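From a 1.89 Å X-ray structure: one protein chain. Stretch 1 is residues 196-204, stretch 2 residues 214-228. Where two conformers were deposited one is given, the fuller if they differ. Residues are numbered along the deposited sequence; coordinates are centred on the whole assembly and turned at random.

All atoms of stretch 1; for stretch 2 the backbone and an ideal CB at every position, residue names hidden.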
# COMPACT_ATOMS: atom_id res chain seq x y z
N PRO D 196 -10.02 -17.10 -18.17
CA PRO D 196 -9.16 -16.48 -17.17
C PRO D 196 -7.76 -16.23 -17.71
O PRO D 196 -7.17 -17.07 -18.37
CB PRO D 196 -9.09 -17.53 -16.06
CG PRO D 196 -9.52 -18.77 -16.67
CD PRO D 196 -10.35 -18.49 -17.84
N LEU D 197 -7.25 -15.06 -17.42
CA LEU D 197 -5.95 -14.67 -17.90
C LEU D 197 -4.88 -15.35 -17.05
O LEU D 197 -5.10 -15.70 -15.89
CB LEU D 197 -5.79 -13.16 -17.82
CG LEU D 197 -6.90 -12.28 -18.42
CD1 LEU D 197 -6.52 -10.84 -18.21
CD2 LEU D 197 -7.15 -12.57 -19.88
N ARG D 198 -3.73 -15.55 -17.66
CA ARG D 198 -2.53 -16.00 -16.97
C ARG D 198 -1.50 -14.90 -17.03
O ARG D 198 -1.01 -14.60 -18.10
CB ARG D 198 -2.01 -17.28 -17.63
CG ARG D 198 -0.74 -17.85 -16.99
CD ARG D 198 -0.88 -18.12 -15.53
NE ARG D 198 0.27 -18.90 -15.05
CZ ARG D 198 0.40 -19.36 -13.80
NH1 ARG D 198 -0.54 -19.17 -12.91
NH2 ARG D 198 1.49 -20.05 -13.44
N LEU D 199 -1.14 -14.34 -15.88
CA LEU D 199 -0.16 -13.25 -15.81
C LEU D 199 1.13 -13.73 -15.14
O LEU D 199 1.12 -14.52 -14.22
CB LEU D 199 -0.67 -12.04 -14.97
CG LEU D 199 -2.02 -11.32 -15.15
CD1 LEU D 199 -1.95 -9.81 -14.80
CD2 LEU D 199 -2.58 -11.50 -16.51
N GLN D 200 2.24 -13.16 -15.57
CA GLN D 200 3.47 -13.37 -14.88
C GLN D 200 4.10 -12.01 -14.57
O GLN D 200 4.25 -11.15 -15.44
CB GLN D 200 4.35 -14.22 -15.73
CG GLN D 200 5.71 -14.53 -15.13
CD GLN D 200 6.07 -15.95 -15.41
OE1 GLN D 200 6.14 -16.77 -14.52
NE2 GLN D 200 6.23 -16.27 -16.70
N PHE D 201 4.43 -11.83 -13.32
CA PHE D 201 4.97 -10.57 -12.85
C PHE D 201 6.49 -10.75 -12.83
O PHE D 201 6.96 -11.72 -12.23
CB PHE D 201 4.47 -10.29 -11.46
CG PHE D 201 2.96 -10.20 -11.33
CD1 PHE D 201 2.18 -9.65 -12.32
CD2 PHE D 201 2.33 -10.58 -10.15
CE1 PHE D 201 0.81 -9.52 -12.14
CE2 PHE D 201 0.96 -10.45 -9.99
CZ PHE D 201 0.21 -9.93 -10.99
N ILE D 202 7.23 -9.89 -13.53
CA ILE D 202 8.69 -10.02 -13.66
C ILE D 202 9.38 -8.83 -13.00
O ILE D 202 9.19 -7.66 -13.38
CB ILE D 202 9.13 -10.16 -15.11
CG1 ILE D 202 8.34 -11.33 -15.79
CG2 ILE D 202 10.65 -10.41 -15.20
CD1 ILE D 202 8.92 -11.84 -17.13
N HIS D 203 10.19 -9.13 -12.00
CA HIS D 203 10.77 -8.11 -11.12
C HIS D 203 12.26 -8.07 -11.26
O HIS D 203 12.92 -9.10 -11.17
CB HIS D 203 10.35 -8.40 -9.66
CG HIS D 203 8.89 -8.11 -9.39
ND1 HIS D 203 8.46 -6.94 -8.79
CD2 HIS D 203 7.77 -8.82 -9.67
CE1 HIS D 203 7.15 -6.95 -8.70
NE2 HIS D 203 6.70 -8.07 -9.25
N GLY D 204 12.79 -6.87 -11.46
CA GLY D 204 14.21 -6.61 -11.38
C GLY D 204 14.89 -6.31 -12.71
O GLY D 204 16.10 -6.32 -12.78
N UNK D 214 7.26 -4.37 -1.60
CA UNK D 214 6.28 -3.35 -2.05
C UNK D 214 5.86 -3.48 -3.52
O UNK D 214 4.68 -3.38 -3.83
CB UNK D 214 6.87 -1.95 -1.83
N UNK D 215 6.83 -3.68 -4.42
CA UNK D 215 6.58 -3.80 -5.85
C UNK D 215 5.77 -5.04 -6.18
O UNK D 215 4.85 -5.01 -6.99
CB UNK D 215 7.90 -3.82 -6.62
N UNK D 216 6.12 -6.17 -5.56
CA UNK D 216 5.38 -7.40 -5.79
C UNK D 216 3.92 -7.22 -5.33
O UNK D 216 2.98 -7.47 -6.09
CB UNK D 216 6.04 -8.57 -5.06
N UNK D 217 3.73 -6.71 -4.13
CA UNK D 217 2.38 -6.56 -3.60
C UNK D 217 1.54 -5.64 -4.47
O UNK D 217 0.36 -5.96 -4.78
CB UNK D 217 2.43 -6.02 -2.17
N UNK D 218 2.15 -4.53 -4.88
CA UNK D 218 1.44 -3.53 -5.68
C UNK D 218 1.04 -4.08 -7.07
O UNK D 218 -0.05 -3.79 -7.53
CB UNK D 218 2.31 -2.28 -5.84
N UNK D 219 1.90 -4.91 -7.69
CA UNK D 219 1.59 -5.53 -8.97
C UNK D 219 0.34 -6.38 -8.80
O UNK D 219 -0.62 -6.23 -9.55
CB UNK D 219 2.76 -6.37 -9.48
N UNK D 220 0.33 -7.25 -7.80
CA UNK D 220 -0.76 -8.20 -7.65
C UNK D 220 -2.05 -7.46 -7.33
O UNK D 220 -3.10 -7.78 -7.88
CB UNK D 220 -0.44 -9.22 -6.56
N UNK D 221 -1.98 -6.49 -6.43
CA UNK D 221 -3.15 -5.67 -6.06
C UNK D 221 -3.69 -4.87 -7.25
O UNK D 221 -4.90 -4.68 -7.38
CB UNK D 221 -2.78 -4.71 -4.92
N UNK D 222 -2.80 -4.43 -8.13
CA UNK D 222 -3.25 -3.74 -9.35
C UNK D 222 -4.05 -4.69 -10.24
O UNK D 222 -5.11 -4.34 -10.76
CB UNK D 222 -2.06 -3.18 -10.12
N UNK D 223 -3.54 -5.90 -10.42
CA UNK D 223 -4.26 -6.93 -11.20
C UNK D 223 -5.63 -7.27 -10.57
O UNK D 223 -6.65 -7.35 -11.28
CB UNK D 223 -3.41 -8.20 -11.30
N UNK D 224 -5.66 -7.45 -9.26
CA UNK D 224 -6.94 -7.69 -8.57
C UNK D 224 -7.95 -6.59 -8.88
O UNK D 224 -9.13 -6.87 -9.22
CB UNK D 224 -6.72 -7.78 -7.06
N UNK D 225 -7.52 -5.34 -8.79
CA UNK D 225 -8.45 -4.24 -8.86
C UNK D 225 -8.86 -3.89 -10.29
O UNK D 225 -9.96 -3.40 -10.50
CB UNK D 225 -7.84 -3.01 -8.18
N UNK D 226 -7.97 -4.06 -11.26
CA UNK D 226 -8.31 -3.81 -12.70
C UNK D 226 -8.98 -4.98 -13.37
O UNK D 226 -9.85 -4.77 -14.20
CB UNK D 226 -7.05 -3.46 -13.49
N UNK D 227 -8.59 -6.20 -13.02
CA UNK D 227 -8.94 -7.42 -13.78
C UNK D 227 -9.99 -8.23 -13.03
O UNK D 227 -10.98 -8.64 -13.62
CB UNK D 227 -7.70 -8.28 -14.03
N UNK D 228 -9.81 -8.30 -11.72
CA UNK D 228 -10.68 -9.00 -10.82
C UNK D 228 -10.04 -10.33 -10.47
O UNK D 228 -9.65 -11.09 -11.36
CB UNK D 228 -12.07 -9.19 -11.43

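Strand 197-203 and the helix covering 214-226 run nearly antiparallel, 155° between their directions and 9.7 Å apart at closest approach. Alternate strand residues, L197, L199, F201 and H203, point at the helix, so what stretch 1 offers is mostly apolar, with an imidazole at one end.

Position 214 has nothing of stretch 1 near its CB, so many side chains would do; it is E214. At 215 the CB points toward the strand and lies 3.8 Å from H203 CE1. A small or medium side chain fits, polar or not. The residue is D215, whose carboxylate oxygens bond outside the two stretches.

The CB of 216 points sideways, 4.1 Å from H203 CE1. A compact aliphatic group could cover the ring, and V216 does so: its CG2 sits 3.6 Å from the centroid of the H203 ring, over one face, in a CH-pi contact.

Positions 217 and 218 point away, and stretch 1 sets no preference, polar or apolar; they are L217 and F218.

Position 219 points toward the strand, its CB 4.3 Å from both F201 CG and H203 NE2. An apolar chain of some length, leucine or, more flexible, methionine, would suit a place beside both rings. The deposited residue is M219, as selenomethionine. Its CB lies over the F201 face, 4.2 Å from the ring centroid, its CE reaches F201 CD1 at 3.8 Å, and its CG comes within 3.6 Å of H203 CE1.

At 220 the CB is sideways, 3.9 Å from F201 CE2. An aliphatic stem is welcome, and a polar end can be carried off. K220 fits: its end leads away, and NZ forms a salt bridge with OD2 of the residue at 224, 2.8 Å away.

Position 221 points away and 222 sideways, both free to be polar or apolar; they are Q221 and T222.

Position 223 points toward the strand, its CB 4.0 Å from F201 CZ and 4.1 Å from L199 CD1. With both neighbours already in contact with the CB, a small residue is enough, and A223 meets the F201 ring at its edge.

Positions 224, 225 and 226 are out of reach, so many side chains would do: D224, the partner of K220, then R225 and L226.

At 227 the CB points toward the strand but stays 5.0 Å from L197 CD1, leaving room for a branched aliphatic. I227 uses both branches: CG2 lies 4.1 Å from L197 CD1, and CD1 3.9 Å from L199 CD1.

Position 228 has positive phi, 101°, and a CB would jam against the preceding carbonyl O. Glycine is called for, and G228 is found.

Stretch 2, residues 214-228: EDVLFMKQTADRLIG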
# COMPACT_ATOMS: atom_id res chain seq x y z
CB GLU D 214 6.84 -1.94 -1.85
CG GLU D 214 6.86 -1.48 -0.46
CD GLU D 214 8.08 -1.95 0.35
OE1 GLU D 214 8.83 -2.89 -0.10
OE2 GLU D 214 8.26 -1.36 1.44
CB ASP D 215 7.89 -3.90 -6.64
CG ASP D 215 8.78 -2.66 -6.53
OD1 ASP D 215 8.30 -1.50 -6.41
OD2 ASP D 215 10.01 -2.88 -6.57
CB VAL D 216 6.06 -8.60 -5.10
CG1 VAL D 216 5.17 -9.85 -5.26
CG2 VAL D 216 7.47 -8.79 -5.69
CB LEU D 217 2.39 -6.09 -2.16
CG LEU D 217 1.01 -6.13 -1.48
CD1 LEU D 217 0.41 -7.59 -1.37
CD2 LEU D 217 1.16 -5.46 -0.12
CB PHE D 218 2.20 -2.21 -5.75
CG PHE D 218 1.34 -1.06 -6.15
CD1 PHE D 218 0.46 -0.51 -5.26
CD2 PHE D 218 1.36 -0.58 -7.45
CE1 PHE D 218 -0.38 0.53 -5.62
CE2 PHE D 218 0.51 0.45 -7.83
CZ PHE D 218 -0.35 1.00 -6.92
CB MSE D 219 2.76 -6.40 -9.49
CG MSE D 219 4.00 -5.65 -9.91
SE MSE D 219 3.90 -4.98 -11.72
CE MSE D 219 4.41 -6.59 -12.74
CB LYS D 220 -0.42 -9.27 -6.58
CG LYS D 220 -1.52 -10.36 -6.38
CD LYS D 220 -2.45 -10.06 -5.26
CE LYS D 220 -3.43 -11.25 -5.02
NZ LYS D 220 -4.32 -11.01 -3.87
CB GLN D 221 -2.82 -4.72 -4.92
CG GLN D 221 -2.57 -5.40 -3.61
CD GLN D 221 -2.09 -4.40 -2.54
OE1 GLN D 221 -1.53 -3.35 -2.88
NE2 GLN D 221 -2.28 -4.76 -1.24
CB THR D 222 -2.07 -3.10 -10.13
OG1 THR D 222 -1.40 -2.19 -9.27
CG2 THR D 222 -2.55 -2.37 -11.40
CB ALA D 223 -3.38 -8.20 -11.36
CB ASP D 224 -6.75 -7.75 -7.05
CG ASP D 224 -6.09 -9.02 -6.55
OD1 ASP D 224 -5.92 -10.00 -7.31
OD2 ASP D 224 -5.75 -9.05 -5.32
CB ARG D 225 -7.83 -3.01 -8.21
CG ARG D 225 -8.78 -1.88 -8.02
CD ARG D 225 -8.06 -0.72 -7.35
NE ARG D 225 -6.86 -0.32 -8.09
CZ ARG D 225 -6.85 0.54 -9.14
NH1 ARG D 225 -7.99 1.07 -9.61
NH2 ARG D 225 -5.72 0.84 -9.73
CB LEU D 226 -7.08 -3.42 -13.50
CG LEU D 226 -6.32 -2.21 -12.98
CD1 LEU D 226 -5.16 -1.91 -13.96
CD2 LEU D 226 -7.25 -0.97 -12.88
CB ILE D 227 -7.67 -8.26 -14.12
CG1 ILE D 227 -6.81 -7.46 -15.14
CG2 ILE D 227 -8.03 -9.67 -14.59
CD1 ILE D 227 -5.34 -7.87 -15.21
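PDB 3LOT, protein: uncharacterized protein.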